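PDB 5NNL: inactive dihydroorotase-like domain from Chaetomium thermophilum, which is an inactive relative of the dihydroorotases, of unknown function, with the alpha/beta-barrel fold of the amidohydrolase superfamily. Local coordinates for residues 131-136 with 159-164; 150-155 with 174-179. All coordinates share one frame; numbering follows the deposited sequence.

How the interactions relate
Both contacts belong to one region of the barrel wall. Interaction 2 pairs two neighbouring parallel strands, 151-153 and 175-180. Interaction 1 lies beyond the C-terminal end of strand 151-153, where the loop leading into helix 134-146 meets the start of helix 159-170. Their centres are about 11 Å apart. R133 joins them: its NH2 lies 2.9 Å from S154 O, a probable hydrogen bond, and its NH1 packs against A155 O. A second touch is apolar, with I162 CD1 3.9 Å from C177 SG. The chain passes through the two contacts alternately. Helix 159-170 takes part in interaction 1 and connects the two strands of interaction 2.

Interaction 1 of 2, residues 131-136 with 159-164; sequences DARTTD and KDDIKL
On the buried side, D161 meets R133 and T134 with both oxygens of its carboxylate. D161 OD1 accepts the backbone N-H of T134 at 3.1 Å, on its syn side and 19° out of the carboxylate plane. D161 OD2 packs on the aliphatic part of R133, 3.3 Å from R133 CD. The side chains of R133 and D161 cross at about a right angle. They form no direct salt bridge: R133 NE stays 4.5 Å from D161 OD2. A water bridges the two side chains. It donates to D161 OD2 at 2.6 Å and to A132 O, and accepts from R133 NH2. The R133 chain bends at chi2 (-60°), which turns CD back toward D161. D131 O sits 3.0 Å above the R133 guanidinium plane, over its centre. The outer side is looser. T134 is exposed, and its CG2 lies 4.1 Å from D161 OD1. L164 adds a marginal touch, CD2 to T134 O at 4.5 Å. The contact thus joins the loop that leads into helix 134-146 to the start of helix 159-170. D161 and L164 also pack on L137 of helix 134-146, while R133 NH2 has a probable hydrogen bond to S154 O, just past strand 151-153.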
# COMPACT_ATOMS: atom_id res chain seq x y z
N ASP A 131 -2.91 8.02 -7.74
CA ASP A 131 -1.57 7.81 -8.25
C ASP A 131 -1.22 8.80 -9.36
O ASP A 131 -0.33 8.54 -10.17
CB ASP A 131 -1.40 6.37 -8.75
CG ASP A 131 -2.32 6.04 -9.90
OD1 ASP A 131 -3.20 6.87 -10.24
OD2 ASP A 131 -2.18 4.94 -10.48
N ALA A 132 -1.92 9.94 -9.40
CA ALA A 132 -1.70 10.93 -10.45
C ALA A 132 -0.26 11.43 -10.43
O ALA A 132 0.39 11.47 -9.38
CB ALA A 132 -2.66 12.11 -10.27
N ARG A 133 0.23 11.81 -11.61
CA ARG A 133 1.56 12.38 -11.77
C ARG A 133 1.46 13.73 -12.47
O ARG A 133 0.45 14.06 -13.09
CB ARG A 133 2.49 11.48 -12.59
CG ARG A 133 2.45 10.00 -12.24
CD ARG A 133 2.85 9.76 -10.80
NE ARG A 133 2.81 8.34 -10.48
CZ ARG A 133 2.61 7.83 -9.26
NH1 ARG A 133 2.61 6.52 -9.10
NH2 ARG A 133 2.42 8.62 -8.21
N THR A 134 2.55 14.49 -12.36
CA THR A 134 2.74 15.76 -13.06
C THR A 134 1.45 16.57 -13.15
O THR A 134 0.90 16.97 -12.12
CB THR A 134 3.31 15.52 -14.46
OG1 THR A 134 2.32 14.89 -15.29
CG2 THR A 134 4.55 14.63 -14.39
N THR A 135 0.96 16.82 -14.36
CA THR A 135 -0.17 17.73 -14.52
C THR A 135 -1.46 17.14 -13.98
O THR A 135 -2.30 17.88 -13.45
CB THR A 135 -0.32 18.12 -15.99
OG1 THR A 135 -0.20 16.96 -16.83
CG2 THR A 135 0.75 19.13 -16.38
N ASP A 136 -1.65 15.82 -14.09
CA ASP A 136 -2.78 15.19 -13.42
C ASP A 136 -2.69 15.38 -11.91
O ASP A 136 -3.70 15.66 -11.25
CB ASP A 136 -2.84 13.70 -13.75
CG ASP A 136 -3.12 13.42 -15.21
OD1 ASP A 136 -3.64 14.32 -15.91
OD2 ASP A 136 -2.83 12.30 -15.66
N LYS A 159 11.38 12.98 -8.58
CA LYS A 159 11.79 14.24 -7.95
C LYS A 159 10.75 15.32 -8.18
O LYS A 159 10.37 16.04 -7.25
CB LYS A 159 13.14 14.66 -8.53
CG LYS A 159 13.66 15.99 -8.05
CD LYS A 159 14.99 16.31 -8.73
CE LYS A 159 15.71 17.44 -8.04
NZ LYS A 159 16.96 17.83 -8.78
N ASP A 160 10.27 15.46 -9.42
CA ASP A 160 9.31 16.50 -9.75
C ASP A 160 8.06 16.39 -8.87
O ASP A 160 7.57 17.40 -8.35
CB ASP A 160 8.92 16.41 -11.23
CG ASP A 160 10.06 16.80 -12.16
OD1 ASP A 160 10.98 17.53 -11.73
OD2 ASP A 160 10.03 16.38 -13.34
N ASP A 161 7.53 15.18 -8.71
CA ASP A 161 6.28 15.03 -7.97
C ASP A 161 6.48 15.26 -6.47
O ASP A 161 5.66 15.92 -5.83
CB ASP A 161 5.67 13.64 -8.23
CG ASP A 161 4.95 13.55 -9.57
OD1 ASP A 161 4.88 14.56 -10.30
OD2 ASP A 161 4.43 12.46 -9.89
N ILE A 162 7.57 14.75 -5.90
CA ILE A 162 7.75 14.92 -4.46
C ILE A 162 8.00 16.39 -4.12
O ILE A 162 7.63 16.85 -3.04
CB ILE A 162 8.88 14.02 -3.92
CG1 ILE A 162 8.77 13.85 -2.40
CG2 ILE A 162 10.27 14.57 -4.26
CD1 ILE A 162 7.52 13.10 -1.94
N LYS A 163 8.62 17.14 -5.03
CA LYS A 163 8.84 18.56 -4.78
C LYS A 163 7.55 19.36 -4.90
O LYS A 163 7.37 20.34 -4.17
CB LYS A 163 9.89 19.10 -5.75
CG LYS A 163 11.31 18.64 -5.42
CD LYS A 163 12.35 19.47 -6.14
CE LYS A 163 12.46 20.87 -5.54
NZ LYS A 163 13.65 21.59 -6.04
N LEU A 164 6.66 18.97 -5.81
CA LEU A 164 5.35 19.62 -5.87
C LEU A 164 4.55 19.34 -4.60
O LEU A 164 3.87 20.23 -4.08
CB LEU A 164 4.59 19.15 -7.11
CG LEU A 164 3.16 19.68 -7.26
CD1 LEU A 164 3.13 21.19 -7.39
CD2 LEU A 164 2.48 19.02 -8.44
O HOH W 1 3.06 11.26 -8.06

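Interaction 2 of 2, residues 150-155 with 174-179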
# COMPACT_ATOMS: atom_id res chain seq x y z
N ARG A 150 -8.94 16.50 2.20
CA ARG A 150 -7.67 15.79 2.19
C ARG A 150 -7.49 15.03 0.88
O ARG A 150 -8.45 14.60 0.25
CB ARG A 150 -7.58 14.82 3.37
CG ARG A 150 -7.85 15.45 4.73
CD ARG A 150 -7.78 14.42 5.85
NE ARG A 150 -6.44 13.88 6.02
CZ ARG A 150 -5.74 13.89 7.16
NH1 ARG A 150 -6.24 14.40 8.28
NH2 ARG A 150 -4.52 13.36 7.18
N ILE A 151 -6.23 14.86 0.49
CA ILE A 151 -5.86 14.04 -0.66
C ILE A 151 -4.57 13.30 -0.32
O ILE A 151 -3.65 13.87 0.28
CB ILE A 151 -5.68 14.88 -1.94
CG1 ILE A 151 -5.37 13.99 -3.14
CG2 ILE A 151 -4.58 15.90 -1.76
CD1 ILE A 151 -6.54 13.13 -3.59
N HIS A 152 -4.51 12.02 -0.71
CA HIS A 152 -3.33 11.19 -0.49
C HIS A 152 -2.80 10.72 -1.84
O HIS A 152 -3.55 10.20 -2.66
CB HIS A 152 -3.64 9.98 0.39
CG HIS A 152 -2.44 9.14 0.69
ND1 HIS A 152 -1.55 9.45 1.69
CD2 HIS A 152 -1.99 8.00 0.11
CE1 HIS A 152 -0.59 8.54 1.72
NE2 HIS A 152 -0.84 7.65 0.78
N VAL A 153 -1.50 10.90 -2.05
CA VAL A 153 -0.84 10.55 -3.31
C VAL A 153 0.01 9.31 -3.07
O VAL A 153 0.85 9.28 -2.17
CB VAL A 153 0.03 11.71 -3.83
CG1 VAL A 153 0.64 11.36 -5.18
CG2 VAL A 153 -0.79 12.99 -3.94
N SER A 154 -0.19 8.30 -3.91
CA SER A 154 0.39 6.99 -3.69
C SER A 154 1.50 6.70 -4.70
O SER A 154 1.49 7.20 -5.82
CB SER A 154 -0.68 5.90 -3.78
OG SER A 154 -0.19 4.66 -3.29
N ALA A 155 2.45 5.87 -4.27
CA ALA A 155 3.53 5.38 -5.12
C ALA A 155 4.26 6.54 -5.81
O ALA A 155 4.56 6.49 -7.01
CB ALA A 155 3.01 4.37 -6.14
N LYS A 174 -3.92 20.16 2.27
CA LYS A 174 -4.09 18.93 3.04
C LYS A 174 -3.72 17.72 2.18
O LYS A 174 -4.57 16.94 1.75
CB LYS A 174 -5.51 18.80 3.56
CG LYS A 174 -6.01 19.98 4.38
CD LYS A 174 -7.15 19.54 5.30
CE LYS A 174 -8.20 20.62 5.50
NZ LYS A 174 -7.60 21.93 5.88
N VAL A 175 -2.42 17.56 1.94
CA VAL A 175 -1.92 16.47 1.11
C VAL A 175 -0.97 15.61 1.93
O VAL A 175 -0.17 16.13 2.72
CB VAL A 175 -1.24 16.99 -0.18
CG1 VAL A 175 -0.12 17.94 0.15
CG2 VAL A 175 -0.73 15.83 -1.02
N THR A 176 -1.08 14.30 1.74
CA THR A 176 -0.11 13.34 2.25
C THR A 176 0.29 12.42 1.11
O THR A 176 -0.33 12.43 0.04
CB THR A 176 -0.68 12.52 3.42
OG1 THR A 176 -1.80 11.74 2.98
CG2 THR A 176 -1.13 13.43 4.56
N CYS A 177 1.34 11.63 1.31
CA CYS A 177 1.80 10.76 0.23
C CYS A 177 2.53 9.55 0.79
O CYS A 177 2.96 9.53 1.95
CB CYS A 177 2.73 11.51 -0.73
SG CYS A 177 4.28 12.05 0.01
N ASP A 178 2.69 8.55 -0.07
CA ASP A 178 3.51 7.39 0.24
C ASP A 178 4.43 7.08 -0.94
O ASP A 178 4.23 7.56 -2.06
CB ASP A 178 2.67 6.15 0.58
CG ASP A 178 1.92 5.59 -0.62
OD1 ASP A 178 0.69 5.81 -0.70
OD2 ASP A 178 2.55 4.93 -1.47
N VAL A 179 5.45 6.28 -0.65
CA VAL A 179 6.28 5.66 -1.67
C VAL A 179 6.26 4.16 -1.42
O VAL A 179 6.18 3.71 -0.27
CB VAL A 179 7.74 6.19 -1.68
CG1 VAL A 179 7.76 7.70 -1.71
CG2 VAL A 179 8.52 5.67 -0.49
O HOH W 2 -4.37 13.29 3.24
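H152 on strand 151-153 reaches T176 and D178 on strand 175-180, its parallel neighbour in the alpha/beta barrel. Helix 159-170 joins the two strands as a beta-alpha-beta unit. Four backbone bonds link them: I151 N to K174 O, T176 N to I151 O, V153 N to T176 O and D178 N to V153 O. The apolar contacts lie on the face of I151, V153, V175 and C177. I151 CG2 meets V175 CB at 3.9 Å, and V153 CB meets C177 CB at 4.1 Å. L137 and L141 of helix 134-146 pack on I151, V153 and V175. Two polar side-chain bonds fix the H152 ring. CG is anti to the backbone N (chi1 -177°), and the ring reaches over to the second strand. H152 ND1 and T176 OG1 are 2.6 Å apart in the ring plane, and either may be the donor. H152 NE2 donates to the anti lone pair of D178 OD1 at 2.8 Å. The ring and carboxylate planes are 28° apart. F272 meets the ring edge-to-face. The D178 carboxylate is held by several donors. S154 OG gives a second bond to OD1, on its syn lone pair, and S217 OG bonds OD2. A155 N also reaches D178 OD2, at 3.0 Å, from above the carboxylate plane with a nearly straight 174° angle.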